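Local coordinates for protein cellulase (Bacillus sp. BG-CS10, PDB 5E09) that probably hydrolyses internal beta-1,4-glucosidic bonds of cellulose as a salt-adapted family 5 endoglucanase that also carries a family 46 carbohydrate-binding module, at residues A[221-226]-A[267-272]; A[60-65]-A[98-103]. All coordinates share one frame; numbering follows the deposited sequence.

Contact 1. Residues A[221-226]-A[267-272]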
loop_
_atom_site.group_PDB
_atom_site.type_symbol
_atom_site.label_atom_id
_atom_site.label_comp_id
_atom_site.label_asym_id
_atom_site.label_seq_id
_atom_site.Cartn_x
_atom_site.Cartn_y
_atom_site.Cartn_z
ATOM N N ALA A 221 19.754 -3.119 5.995
ATOM C CA ALA A 221 18.584 -3.491 6.778
ATOM C C ALA A 221 17.325 -3.262 5.953
ATOM O O ALA A 221 17.256 -2.300 5.195
ATOM C CB ALA A 221 18.531 -2.689 8.073
ATOM N N THR A 222 16.334 -4.137 6.078
ATOM C CA THR A 222 15.079 -3.874 5.397
ATOM C C THR A 222 13.858 -4.027 6.291
ATOM O O THR A 222 13.778 -4.935 7.125
ATOM C CB THR A 222 14.888 -4.774 4.166
ATOM O OG1 THR A 222 13.653 -4.429 3.528
ATOM C CG2 THR A 222 14.863 -6.252 4.545
ATOM N N VAL A 223 12.904 -3.120 6.109
ATOM C CA VAL A 223 11.634 -3.235 6.815
ATOM C C VAL A 223 10.492 -2.950 5.849
ATOM O O VAL A 223 10.718 -2.481 4.729
ATOM C CB VAL A 223 11.549 -2.282 8.030
ATOM C CG1 VAL A 223 12.468 -2.761 9.144
ATOM C CG2 VAL A 223 11.886 -0.853 7.635
ATOM N N HIS A 224 9.276 -3.259 6.285
ATOM C CA HIS A 224 8.077 -3.036 5.489
ATOM C C HIS A 224 7.128 -2.126 6.252
ATOM O O HIS A 224 7.159 -2.089 7.478
ATOM C CB HIS A 224 7.380 -4.357 5.155
ATOM C CG HIS A 224 8.145 -5.222 4.204
ATOM N ND1 HIS A 224 7.721 -6.485 3.840
ATOM C CD2 HIS A 224 9.305 -5.012 3.541
ATOM C CE1 HIS A 224 8.587 -7.011 2.999
ATOM N NE2 HIS A 224 9.561 -6.141 2.800
ATOM N N TYR A 225 6.279 -1.401 5.532
ATOM C CA TYR A 225 5.337 -0.493 6.177
ATOM C C TYR A 225 4.076 -0.295 5.343
ATOM O O TYR A 225 4.148 0.016 4.162
ATOM C CB TYR A 225 5.999 0.858 6.445
ATOM C CG TYR A 225 5.151 1.760 7.301
ATOM C CD1 TYR A 225 5.060 1.552 8.672
ATOM C CD2 TYR A 225 4.430 2.809 6.744
ATOM C CE1 TYR A 225 4.285 2.364 9.465
ATOM C CE2 TYR A 225 3.649 3.630 7.531
ATOM C CZ TYR A 225 3.583 3.404 8.892
ATOM O OH TYR A 225 2.812 4.216 9.688
ATOM N N TYR A 226 2.918 -0.460 5.970
ATOM C CA TYR A 226 1.656 -0.409 5.241
ATOM C C TYR A 226 0.653 0.515 5.903
ATOM O O TYR A 226 -0.541 0.451 5.624
ATOM C CB TYR A 226 1.070 -1.813 5.103
ATOM C CG TYR A 226 1.737 -2.605 4.010
ATOM C CD1 TYR A 226 1.303 -2.501 2.692
ATOM C CD2 TYR A 226 2.815 -3.440 4.286
ATOM C CE1 TYR A 226 1.917 -3.213 1.676
ATOM C CE2 TYR A 226 3.439 -4.155 3.276
ATOM C CZ TYR A 226 2.984 -4.037 1.973
ATOM O OH TYR A 226 3.590 -4.750 0.961
ATOM N N VAL A 267 18.975 1.753 5.197
ATOM C CA VAL A 267 17.700 1.065 5.291
ATOM C C VAL A 267 16.944 1.079 3.961
ATOM O O VAL A 267 16.889 2.099 3.271
ATOM C CB VAL A 267 16.814 1.695 6.388
ATOM C CG1 VAL A 267 15.458 0.990 6.468
ATOM C CG2 VAL A 267 17.529 1.653 7.730
ATOM N N VAL A 268 16.393 -0.077 3.601
ATOM C CA VAL A 268 15.447 -0.184 2.505
ATOM C C VAL A 268 14.053 -0.546 3.028
ATOM O O VAL A 268 13.842 -1.600 3.654
ATOM C CB VAL A 268 15.884 -1.230 1.461
ATOM C CG1 VAL A 268 14.781 -1.433 0.429
ATOM C CG2 VAL A 268 17.182 -0.801 0.776
ATOM N N LEU A 269 13.112 0.361 2.795
ATOM C CA LEU A 269 11.702 0.073 2.975
ATOM C C LEU A 269 11.270 -0.809 1.804
ATOM O O LEU A 269 10.770 -0.318 0.799
ATOM C CB LEU A 269 10.885 1.367 3.037
ATOM C CG LEU A 269 9.397 1.224 3.354
ATOM C CD1 LEU A 269 9.210 0.474 4.662
ATOM C CD2 LEU A 269 8.745 2.590 3.434
ATOM N N GLY A 270 11.491 -2.111 1.933
ATOM C CA GLY A 270 11.350 -3.024 0.810
ATOM C C GLY A 270 9.952 -3.148 0.238
ATOM O O GLY A 270 9.778 -3.529 -0.923
ATOM N N GLU A 271 8.952 -2.850 1.061
ATOM C CA GLU A 271 7.570 -2.774 0.613
ATOM C C GLU A 271 6.858 -1.656 1.341
ATOM O O GLU A 271 7.011 -1.501 2.557
ATOM C CB GLU A 271 6.816 -4.086 0.859
ATOM C CG GLU A 271 7.364 -5.296 0.142
ATOM C CD GLU A 271 6.521 -6.529 0.377
ATOM O OE1 GLU A 271 5.393 -6.375 0.893
ATOM O OE2 GLU A 271 6.986 -7.646 0.054
ATOM N N PHE A 272 6.081 -0.871 0.605
ATOM C CA PHE A 272 5.123 0.012 1.249
ATOM C C PHE A 272 3.885 0.149 0.376
ATOM O O PHE A 272 3.897 -0.201 -0.803
ATOM C CB PHE A 272 5.745 1.379 1.572
ATOM C CG PHE A 272 5.955 2.264 0.378
ATOM C CD1 PHE A 272 7.092 2.140 -0.406
ATOM C CD2 PHE A 272 5.031 3.246 0.059
ATOM C CE1 PHE A 272 7.292 2.963 -1.496
ATOM C CE2 PHE A 272 5.227 4.075 -1.034
ATOM C CZ PHE A 272 6.358 3.932 -1.812
#
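Thr222 and Val223 converge on Val268 where the sixth and seventh strands of the parallel eight-stranded TIM barrel run side by side. Val268 O accepts two bonds, from Thr222 OG1 at 2.8 Å and from Val223 N at 3.0 Å, the donors arriving from opposite faces of its carbonyl plane. Thr222 can reach it because its OG1 stands anti to the backbone N (chi1 -178°). An almost straight bond from Val268 N to Ala221 O, 2.9 Å, completes this close pairing. Toward helices 243-261 and 286-302, Leu269 CD1 packs on Val223 CG2 and comes within 3.7 Å of Tyr225 CB. Beside the inverse gamma turn centred on Leu269 the pairing slackens, Gly270 N reaching Val223 O by a bent bond, until Tyr225 N to Glu271 O, 3.1 Å, restores it. On the barrel interior, Glu271 CG lies over the face of His224, 3.6 Å from the ring centroid, and the carboxylate plane is 20° from that of the ring. His224 ND1 is held by Glu149, and Glu271 OE2 forms a salt bridge with Arg59. Glu271 lies near the C-terminal end of the seventh strand, where family 5 enzymes carry their nucleophile, and probably has that role. At the partly exposed end, Glu271 OE1 meets Tyr226 OH at the edge of a ring turned 88° from the carboxylate; their modelled separation of 2.4 Å is doubtfully short.

Contact 2. Residues A[60-65]-A[98-103]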
loop_
_atom_site.group_PDB
_atom_site.type_symbol
_atom_site.label_atom_id
_atom_site.label_comp_id
_atom_site.label_asym_id
_atom_site.label_seq_id
_atom_site.Cartn_x
_atom_site.Cartn_y
_atom_site.Cartn_z
ATOM N N ILE A 60 12.383 -8.083 -7.054
ATOM C CA ILE A 60 11.759 -9.212 -7.716
ATOM C C ILE A 60 11.525 -10.319 -6.698
ATOM O O ILE A 60 12.401 -11.156 -6.461
ATOM C CB ILE A 60 12.612 -9.724 -8.890
ATOM C CG1 ILE A 60 12.829 -8.601 -9.903
ATOM C CG2 ILE A 60 11.927 -10.891 -9.579
ATOM C CD1 ILE A 60 13.759 -8.974 -11.026
ATOM N N PRO A 61 10.344 -10.303 -6.065
ATOM C CA PRO A 61 9.984 -11.363 -5.123
ATOM C C PRO A 61 9.804 -12.683 -5.856
ATOM O O PRO A 61 9.148 -12.731 -6.898
ATOM C CB PRO A 61 8.657 -10.882 -4.519
ATOM C CG PRO A 61 8.142 -9.855 -5.456
ATOM C CD PRO A 61 9.342 -9.226 -6.103
ATOM N N VAL A 62 10.400 -13.742 -5.331
ATOM C CA VAL A 62 10.230 -15.063 -5.916
ATOM C C VAL A 62 9.860 -16.091 -4.859
ATOM O O VAL A 62 10.530 -16.208 -3.836
ATOM C CB VAL A 62 11.500 -15.532 -6.641
ATOM C CG1 VAL A 62 11.241 -16.862 -7.328
ATOM C CG2 VAL A 62 11.956 -14.488 -7.655
ATOM N N THR A 63 8.778 -16.821 -5.104
ATOM C CA THR A 63 8.436 -17.980 -4.293
ATOM C C THR A 63 8.949 -19.222 -5.011
ATOM O O THR A 63 8.630 -19.440 -6.184
ATOM C CB THR A 63 6.922 -18.084 -4.049
ATOM O OG1 THR A 63 6.481 -16.933 -3.319
ATOM C CG2 THR A 63 6.592 -19.336 -3.249
ATOM N N TRP A 64 9.747 -20.024 -4.312
ATOM C CA TRP A 64 10.502 -21.104 -4.948
ATOM C C TRP A 64 9.930 -22.503 -4.734
ATOM O O TRP A 64 10.212 -23.399 -5.525
ATOM C CB TRP A 64 11.948 -21.096 -4.446
ATOM C CG TRP A 64 12.676 -19.827 -4.727
ATOM C CD1 TRP A 64 12.828 -18.769 -3.885
ATOM C CD2 TRP A 64 13.353 -19.479 -5.940
ATOM N NE1 TRP A 64 13.559 -17.781 -4.496
ATOM C CE2 TRP A 64 13.893 -18.194 -5.754
ATOM C CE3 TRP A 64 13.550 -20.131 -7.159
ATOM C CZ2 TRP A 64 14.618 -17.545 -6.754
ATOM C CZ3 TRP A 64 14.270 -19.490 -8.144
ATOM C CH2 TRP A 64 14.794 -18.207 -7.939
ATOM N N GLU A 65 9.145 -22.685 -3.672
ATOM C CA GLU A 65 8.740 -24.020 -3.218
ATOM C C GLU A 65 8.184 -24.938 -4.305
ATOM O O GLU A 65 8.539 -26.116 -4.371
ATOM C CB GLU A 65 7.694 -23.913 -2.110
ATOM C CG GLU A 65 7.229 -25.275 -1.611
ATOM C CD GLU A 65 5.777 -25.281 -1.194
ATOM O OE1 GLU A 65 5.452 -24.667 -0.156
ATOM O OE2 GLU A 65 4.955 -25.893 -1.906
ATOM N N VAL A 98 18.684 -4.364 -8.697
ATOM C CA VAL A 98 17.728 -5.457 -8.519
ATOM C C VAL A 98 17.890 -6.122 -7.149
ATOM O O VAL A 98 19.008 -6.356 -6.702
ATOM C CB VAL A 98 17.891 -6.525 -9.620
ATOM C CG1 VAL A 98 16.882 -7.659 -9.432
ATOM C CG2 VAL A 98 17.738 -5.890 -10.987
HETATM N N MSE A 99 16.771 -6.400 -6.481
HETATM C CA MSE A 99 16.780 -7.166 -5.236
HETATM C C MSE A 99 16.047 -8.485 -5.458
HETATM O O MSE A 99 14.905 -8.494 -5.925
HETATM C CB MSE A 99 16.130 -6.382 -4.082
HETATM C CG MSE A 99 16.077 -7.171 -2.766
HETATM SE SE MSE A 99 15.240 -6.261 -1.244
HETATM C CE MSE A 99 16.049 -4.492 -1.495
ATOM N N LEU A 100 16.710 -9.594 -5.134
ATOM C CA LEU A 100 16.129 -10.931 -5.313
ATOM C C LEU A 100 16.006 -11.673 -3.977
ATOM O O LEU A 100 16.914 -11.599 -3.142
ATOM C CB LEU A 100 16.979 -11.745 -6.286
ATOM C CG LEU A 100 16.535 -13.180 -6.559
ATOM C CD1 LEU A 100 15.243 -13.185 -7.347
ATOM C CD2 LEU A 100 17.618 -13.969 -7.285
ATOM N N ASN A 101 14.897 -12.384 -3.765
ATOM C CA ASN A 101 14.695 -13.070 -2.483
ATOM C C ASN A 101 14.118 -14.480 -2.544
ATOM O O ASN A 101 13.957 -15.059 -3.617
ATOM C CB ASN A 101 13.798 -12.218 -1.569
ATOM C CG ASN A 101 12.330 -12.176 -2.001
ATOM O OD1 ASN A 101 11.853 -12.992 -2.802
ATOM N ND2 ASN A 101 11.597 -11.221 -1.439
ATOM N N LEU A 102 13.658 -14.901 -1.368
ATOM C CA LEU A 102 12.884 -16.102 -1.130
ATOM C C LEU A 102 11.657 -15.323 -0.635
ATOM O O LEU A 102 11.810 -14.462 0.231
ATOM C CB LEU A 102 13.489 -16.935 -0.008
ATOM C CG LEU A 102 14.919 -17.431 -0.229
ATOM C CD1 LEU A 102 15.425 -18.178 0.996
ATOM C CD2 LEU A 102 14.998 -18.309 -1.468
ATOM N N HIS A 103 10.474 -15.619 -1.140
ATOM C CA HIS A 103 9.304 -14.868 -0.726
ATOM C C HIS A 103 8.270 -15.579 0.124
ATOM O O HIS A 103 8.386 -15.579 1.307
ATOM C CB HIS A 103 8.654 -14.203 -1.923
ATOM C CG HIS A 103 7.889 -12.972 -1.587
ATOM N ND1 HIS A 103 8.497 -11.773 -1.330
ATOM C CD2 HIS A 103 6.567 -12.750 -1.479
ATOM C CE1 HIS A 103 7.585 -10.868 -1.069
ATOM N NE2 HIS A 103 6.403 -11.434 -1.166
#
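Ile60 N bonds to Met99 O over 2.8 Å, with an N-H...O angle of 176°, a nearly straight backbone bond between the two segments. Beyond it a side chain takes over the bridging. Asn101 CG sits between its own backbone N and carbonyl carbon (chi1 72°), which swings the amide across to the neighbouring segment, where OD1 accepts Val62 N at 3.0 Å. The other end of the amide works within its own segment: Asn101 ND2 donates to His103 ND1, 3.2 Å away and nearly in the imidazole plane, and a weak bond from ND2 goes on to Glu145. Strands 57-60 and 97-100 are the second and third of the TIM barrel, and both segments run past their C-terminal ends, the rim on which barrel enzymes of this kind build their active site. An alanine in place of Asn101 would probably leave Val62 N and His103 ND1 without these mates and set the imidazole freer to turn. Pro61 CB makes a CH-pi contact over one face of that ring, 3.6 Å from the centroid of His103. The main chain of Asn101 has its own task, since Asn101 O receives Trp64 NE1 at 2.9 Å, in the carbonyl plane on a lone pair and close to the indole plane. On the outer side, Val62 CG2 meets Leu100 CD1 at 3.5 Å, while Ile60 CD1 rests on Val98 CG1. Farther along, Leu102 crosses Trp64 at about a right angle, its CD2 3.3 Å from Trp64 CD1.

Overall arrangement
Contact 1 joins strands six and seven of the barrel, contact 2 the ends of strands two and three, and their centres lie about 15 Å apart. They nevertheless touch inside the barrel. Val268 CG1 is 3.8 Å from CE of the selenomethionine Met99, deeper in the core, and Glu271 OE2 is 3.5 Å from His103 CE1, a packing contact. Arg59, the salt-bridge partner in contact 1, connects the same two regions, for it is also touched by Asn101 and His103. Asn148 likewise meets His103, His224 and Glu271. Its neighbour Glu149 is probably the acid/base partner of Glu271, as in other family 5 enzymes, so both contacts line the likely catalytic centre.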